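Local structure of calcium-dependent protein kinase, putative (Plasmodium falciparum, 3MSE) at residues Ala112-Ile117 with Gly123-Ser128; Phe148-Ser153 with Lys173-Ser178. The protein probably phosphorylates serine and threonine residues of other proteins in a calcium-dependent way, this chain being its calcium-binding C-terminal EF-hand domain. All blocks are in the same frame, centred on the assembly; numbering follows the deposited sequence.

Interaction 1 of 2, residues Ala112-Ile117 with Gly123-Ser128. With CA (calcium ion), chain B.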
loop_
_atom_site.group_PDB
_atom_site.type_symbol
_atom_site.label_atom_id
_atom_site.label_comp_id
_atom_site.label_asym_id
_atom_site.label_seq_id
_atom_site.Cartn_x
_atom_site.Cartn_y
_atom_site.Cartn_z
ATOM N N ALA A 112 1.502 -10.496 5.104
ATOM C CA ALA A 112 2.956 -10.344 5.074
ATOM C C ALA A 112 3.557 -10.175 6.467
ATOM O O ALA A 112 4.637 -10.709 6.745
ATOM C CB ALA A 112 3.357 -9.182 4.172
ATOM N N ALA A 113 2.863 -9.435 7.337
ATOM C CA ALA A 113 3.298 -9.277 8.721
ATOM C C ALA A 113 3.248 -10.613 9.463
ATOM O O ALA A 113 4.203 -10.992 10.141
ATOM C CB ALA A 113 2.447 -8.221 9.438
ATOM N N PHE A 114 2.122 -11.313 9.328
ATOM C CA PHE A 114 1.945 -12.640 9.898
ATOM C C PHE A 114 3.067 -13.592 9.463
ATOM O O PHE A 114 3.629 -14.305 10.287
ATOM C CB PHE A 114 0.581 -13.205 9.488
ATOM C CG PHE A 114 0.294 -14.563 10.049
ATOM C CD1 PHE A 114 -0.390 -14.697 11.252
ATOM C CD2 PHE A 114 0.699 -15.713 9.370
ATOM C CE1 PHE A 114 -0.654 -15.947 11.787
ATOM C CE2 PHE A 114 0.429 -16.987 9.895
ATOM C CZ PHE A 114 -0.246 -17.101 11.105
ATOM N N ASN A 115 3.380 -13.594 8.167
ATOM C CA ASN A 115 4.418 -14.478 7.625
ATOM C C ASN A 115 5.783 -14.180 8.197
ATOM O O ASN A 115 6.536 -15.101 8.486
ATOM C CB ASN A 115 4.458 -14.427 6.094
ATOM C CG ASN A 115 3.333 -15.233 5.458
ATOM O OD1 ASN A 115 2.786 -16.148 6.074
ATOM N ND2 ASN A 115 2.979 -14.892 4.235
ATOM N N LYS A 116 6.098 -12.899 8.382
ATOM C CA LYS A 116 7.356 -12.523 9.030
ATOM C C LYS A 116 7.440 -13.021 10.467
ATOM O O LYS A 116 8.508 -13.417 10.919
ATOM C CB LYS A 116 7.588 -11.018 8.970
ATOM C CG LYS A 116 8.061 -10.556 7.607
ATOM C CD LYS A 116 8.594 -9.140 7.635
ATOM C CE LYS A 116 9.246 -8.788 6.293
ATOM N NZ LYS A 116 8.328 -9.043 5.131
ATOM N N ILE A 117 6.311 -13.023 11.169
ATOM C CA ILE A 117 6.283 -13.436 12.571
ATOM C C ILE A 117 6.360 -14.964 12.737
ATOM O O ILE A 117 6.998 -15.463 13.655
ATOM C CB ILE A 117 5.053 -12.854 13.319
ATOM C CG1 ILE A 117 5.121 -11.311 13.353
ATOM C CG2 ILE A 117 4.977 -13.394 14.737
ATOM C CD1 ILE A 117 3.785 -10.634 13.693
ATOM N N GLY A 123 2.330 -21.833 9.593
ATOM C CA GLY A 123 0.968 -21.269 9.557
ATOM C C GLY A 123 0.343 -20.878 10.893
ATOM O O GLY A 123 -0.833 -20.509 10.951
ATOM N N TYR A 124 1.118 -20.956 11.971
ATOM C CA TYR A 124 0.633 -20.566 13.293
ATOM C C TYR A 124 1.628 -19.663 14.011
ATOM O O TYR A 124 2.840 -19.906 13.961
ATOM C CB TYR A 124 0.333 -21.806 14.143
ATOM C CG TYR A 124 -0.930 -22.540 13.719
ATOM C CD1 TYR A 124 -2.159 -22.254 14.317
ATOM C CD2 TYR A 124 -0.893 -23.515 12.715
ATOM C CE1 TYR A 124 -3.326 -22.918 13.925
ATOM C CE2 TYR A 124 -2.057 -24.185 12.312
ATOM C CZ TYR A 124 -3.268 -23.882 12.922
ATOM O OH TYR A 124 -4.418 -24.539 12.531
ATOM N N ILE A 125 1.120 -18.624 14.679
ATOM C CA ILE A 125 1.966 -17.801 15.546
ATOM C C ILE A 125 1.979 -18.376 16.961
ATOM O O ILE A 125 0.990 -18.291 17.682
ATOM C CB ILE A 125 1.567 -16.291 15.545
ATOM C CG1 ILE A 125 1.963 -15.633 14.218
ATOM C CG2 ILE A 125 2.230 -15.550 16.718
ATOM C CD1 ILE A 125 1.504 -14.178 14.075
ATOM N N SER A 126 3.113 -18.964 17.341
ATOM C CA SER A 126 3.285 -19.549 18.669
ATOM C C SER A 126 3.786 -18.519 19.662
ATOM O O SER A 126 4.143 -17.390 19.300
ATOM C CB SER A 126 4.260 -20.736 18.623
ATOM O OG SER A 126 5.533 -20.355 18.106
ATOM N N LYS A 127 3.804 -18.919 20.924
ATOM C CA LYS A 127 4.384 -18.125 21.981
ATOM C C LYS A 127 5.856 -17.796 21.663
ATOM O O LYS A 127 6.302 -16.648 21.835
ATOM C CB LYS A 127 4.259 -18.884 23.302
ATOM C CG LYS A 127 4.229 -18.013 24.539
ATOM C CD LYS A 127 5.610 -17.897 25.174
ATOM C CE LYS A 127 5.589 -17.015 26.410
ATOM N NZ LYS A 127 4.801 -17.613 27.524
ATOM N N SER A 128 6.594 -18.789 21.167
ATOM C CA SER A 128 8.005 -18.591 20.852
ATOM C C SER A 128 8.215 -17.641 19.659
ATOM O O SER A 128 9.232 -16.951 19.581
ATOM C CB SER A 128 8.734 -19.934 20.649
ATOM O OG SER A 128 8.590 -20.417 19.324
HETATM CA CA CA B . 5.101 -20.650 13.773
HETATM O O HOH W 1 5.199 -21.612 15.511
HETATM O O HOH W 2 7.395 -20.525 13.548
#

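Interaction 2 of 2, residues Phe148-Ser153 with Lys173-Ser178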
loop_
_atom_site.group_PDB
_atom_site.type_symbol
_atom_site.label_atom_id
_atom_site.label_comp_id
_atom_site.label_asym_id
_atom_site.label_seq_id
_atom_site.Cartn_x
_atom_site.Cartn_y
_atom_site.Cartn_z
ATOM N N PHE A 148 -1.696 -12.785 23.957
ATOM C CA PHE A 148 -2.385 -14.015 23.540
ATOM C C PHE A 148 -3.830 -14.076 24.046
ATOM O O PHE A 148 -4.730 -14.550 23.340
ATOM C CB PHE A 148 -1.590 -15.265 23.937
ATOM C CG PHE A 148 -0.538 -15.656 22.923
ATOM C CD1 PHE A 148 -0.839 -16.541 21.898
ATOM C CD2 PHE A 148 0.747 -15.113 22.987
ATOM C CE1 PHE A 148 0.126 -16.893 20.956
ATOM C CE2 PHE A 148 1.716 -15.455 22.052
ATOM C CZ PHE A 148 1.409 -16.338 21.033
ATOM N N LEU A 149 -4.041 -13.571 25.259
ATOM C CA LEU A 149 -5.375 -13.468 25.830
ATOM C C LEU A 149 -6.239 -12.493 25.021
ATOM O O LEU A 149 -7.398 -12.802 24.695
ATOM C CB LEU A 149 -5.301 -13.088 27.319
ATOM C CG LEU A 149 -4.697 -14.183 28.223
ATOM C CD1 LEU A 149 -4.302 -13.651 29.607
ATOM C CD2 LEU A 149 -5.605 -15.429 28.345
ATOM N N SER A 150 -5.660 -11.343 24.666
ATOM C CA SER A 150 -6.349 -10.357 23.832
ATOM C C SER A 150 -6.783 -10.939 22.484
ATOM O O SER A 150 -7.946 -10.813 22.097
ATOM C CB SER A 150 -5.498 -9.103 23.641
ATOM O OG SER A 150 -5.259 -8.455 24.881
ATOM N N VAL A 151 -5.853 -11.586 21.782
ATOM C CA VAL A 151 -6.155 -12.238 20.507
ATOM C C VAL A 151 -7.315 -13.247 20.623
ATOM O O VAL A 151 -8.214 -13.272 19.775
ATOM C CB VAL A 151 -4.897 -12.922 19.906
ATOM C CG1 VAL A 151 -5.267 -13.830 18.729
ATOM C CG2 VAL A 151 -3.868 -11.878 19.476
ATOM N N HIS A 152 -7.294 -14.060 21.677
ATOM C CA HIS A 152 -8.281 -15.124 21.860
ATOM C C HIS A 152 -9.559 -14.675 22.580
ATOM O O HIS A 152 -10.501 -15.458 22.709
ATOM C CB HIS A 152 -7.655 -16.324 22.576
ATOM C CG HIS A 152 -6.722 -17.120 21.716
ATOM N ND1 HIS A 152 -5.468 -17.509 22.140
ATOM C CD2 HIS A 152 -6.856 -17.593 20.453
ATOM C CE1 HIS A 152 -4.875 -18.195 21.179
ATOM N NE2 HIS A 152 -5.695 -18.258 20.143
ATOM N N SER A 153 -9.583 -13.428 23.048
ATOM C CA SER A 153 -10.794 -12.843 23.633
ATOM C C SER A 153 -11.685 -12.186 22.566
ATOM O O SER A 153 -12.505 -11.318 22.881
ATOM C CB SER A 153 -10.429 -11.824 24.720
ATOM N N LYS A 173 -5.652 -11.793 12.038
ATOM C CA LYS A 173 -6.334 -10.774 11.251
ATOM C C LYS A 173 -7.503 -10.175 12.016
ATOM O O LYS A 173 -7.687 -8.961 12.028
ATOM C CB LYS A 173 -6.832 -11.369 9.929
ATOM C CG LYS A 173 -7.436 -10.348 8.966
ATOM C CD LYS A 173 -8.682 -10.896 8.292
ATOM C CE LYS A 173 -8.382 -11.654 7.001
ATOM N NZ LYS A 173 -8.642 -10.817 5.784
ATOM N N ASP A 174 -8.289 -11.037 12.650
ATOM C CA ASP A 174 -9.456 -10.602 13.409
ATOM C C ASP A 174 -9.049 -9.725 14.581
ATOM O O ASP A 174 -9.696 -8.709 14.840
ATOM C CB ASP A 174 -10.274 -11.799 13.908
ATOM C CG ASP A 174 -11.048 -12.505 12.786
ATOM O OD1 ASP A 174 -11.151 -11.962 11.661
ATOM O OD2 ASP A 174 -11.549 -13.623 13.040
ATOM N N TYR A 175 -7.978 -10.098 15.289
ATOM C CA TYR A 175 -7.518 -9.241 16.387
ATOM C C TYR A 175 -7.051 -7.872 15.892
ATOM O O TYR A 175 -7.476 -6.844 16.418
ATOM C CB TYR A 175 -6.442 -9.892 17.265
ATOM C CG TYR A 175 -5.914 -8.914 18.298
ATOM C CD1 TYR A 175 -6.651 -8.615 19.443
ATOM C CD2 TYR A 175 -4.694 -8.252 18.105
ATOM C CE1 TYR A 175 -6.179 -7.695 20.386
ATOM C CE2 TYR A 175 -4.211 -7.334 19.035
ATOM C CZ TYR A 175 -4.957 -7.063 20.174
ATOM O OH TYR A 175 -4.480 -6.152 21.094
ATOM N N MET A 176 -6.179 -7.859 14.884
ATOM C CA MET A 176 -5.604 -6.597 14.423
ATOM C C MET A 176 -6.697 -5.650 13.934
ATOM O O MET A 176 -6.693 -4.465 14.280
ATOM C CB MET A 176 -4.542 -6.821 13.345
ATOM C CG MET A 176 -3.277 -7.535 13.843
ATOM S SD MET A 176 -2.400 -6.673 15.179
ATOM C CE MET A 176 -1.967 -5.144 14.360
ATOM N N LEU A 177 -7.634 -6.178 13.146
ATOM C CA LEU A 177 -8.765 -5.385 12.635
ATOM C C LEU A 177 -9.600 -4.757 13.746
ATOM O O LEU A 177 -10.020 -3.621 13.626
ATOM C CB LEU A 177 -9.657 -6.210 11.709
ATOM C CG LEU A 177 -9.122 -6.473 10.303
ATOM C CD1 LEU A 177 -9.985 -7.529 9.610
ATOM C CD2 LEU A 177 -9.062 -5.203 9.470
ATOM N N SER A 178 -9.817 -5.492 14.831
ATOM C CA SER A 178 -10.557 -4.970 15.979
ATOM C C SER A 178 -9.854 -3.826 16.721
ATOM O O SER A 178 -10.461 -3.192 17.581
ATOM C CB SER A 178 -10.827 -6.092 16.968
ATOM O OG SER A 178 -9.664 -6.331 17.743
#

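Interaction 1 of 2, residues Ala112-Ile117 with Gly123-Ser128
F114 and I125 meet where helix 109-117 leads into a calcium-binding EF-hand loop, the phenyl ring of the incoming helix lying beside the isoleucine that follows the ligand Y124. F114 carries CG anti to its own amide nitrogen (chi1 -179°), which sends the ring from helix 109-117 toward the loop. Its CD1 then lies 3.4 Å from I125 CD1, the methyl approaching obliquely, while F114 CE1 rests 3.6 Å from I125 CG1. The far end of the ring works differently: the ring edge at F114 CZ comes to G123 O at 3.5 Å, a polarised C-H near a carbonyl oxygen. I117, one turn later, adds the methyl of its beta branch, I117 CG2 standing 3.6 Å from I125 CD1. I125 suits its place because its extended chain (chi2 175°) carries CD1 to both partners. G123 has a positive phi of 84°, easy for glycine, and its N bonds to D118 OD1. The CB of Y124 points away from helix 109-117, and its carbonyl binds the metal, Y124 O to calcium being 2.4 Å; D118, D122, D129 and two waters are further ligands. With no hydrogen bond between the two segments, their cohesion is largely apolar: F114, I117 and I125 pack together, while Y124 O is given to calcium.

Interaction 2 of 2, residues Phe148-Ser153 with Lys173-Ser178
Y175 lays its ring against the backbone and side chains of S150 and V151, joining the last helix of this EF-hand domain, 169-177, to helix 141-152, the helix before it in the chain. The two helices come near enough for the CA atoms of V151 and Y175 to lie 5.3 Å apart, and the aromatic side chain of Y175 makes the contact between them. Starting at its base, Y175 CB is 3.9 Å from V151 CG2. Y175 CG, placed anti to the tyrosine's own nitrogen (chi1 175°), is 3.8 Å from V151 CG2. V151 CG2 sits over one face of the ring in a CH-pi contact, 4.2 Å from the Y175 ring centroid and 28° off its normal, and the two side chains cross at about a right angle. Of the two ortho carbons, CD2 stays beside V151 CG2, whereas Y175 CD1 lies by the backbone, 3.7 Å from S150 O. Farther out, Y175 CE1 reaches S150 CB at 3.6 Å, approached obliquely, and CZ and OH still lie near S150 CB. A serine suits this spot because its side chain is short, letting the ring come close to CB, and its hydroxyl is turned back to bond N146 O in its own helix. Valine suits the next one, as its compact branch offers a methyl to a flat surface while it also touches I167. R20 of helix 18-48 packs on Y175 as well. The tyrosine's own carbonyl is also engaged: S178 OG donates to Y175 O at 2.6 Å, the donor tilted 18° from the carbonyl plane.

In the fold
Interaction 1 and interaction 2 belong to the same C-terminal half of the domain, with centres 14 Å apart, and F148 joins them. Its ring comes from the 148-153 segment to the backbone of the calcium loop, F148 CZ lying 3.4 Å from S126 O and F148 CE1 3.7 Å from I125 O. I167 gives a second route, since its backbone bonds to that of I125 and its side chain touches F148 and V151. Interaction 1 supplies a calcium ligand, whereas interaction 2 supplies none, the side chain of V151 lying about 13 Å from the ion. Helix 18-48 also spans both, meeting A113 and I117 in one, Y175 and M176 in the other.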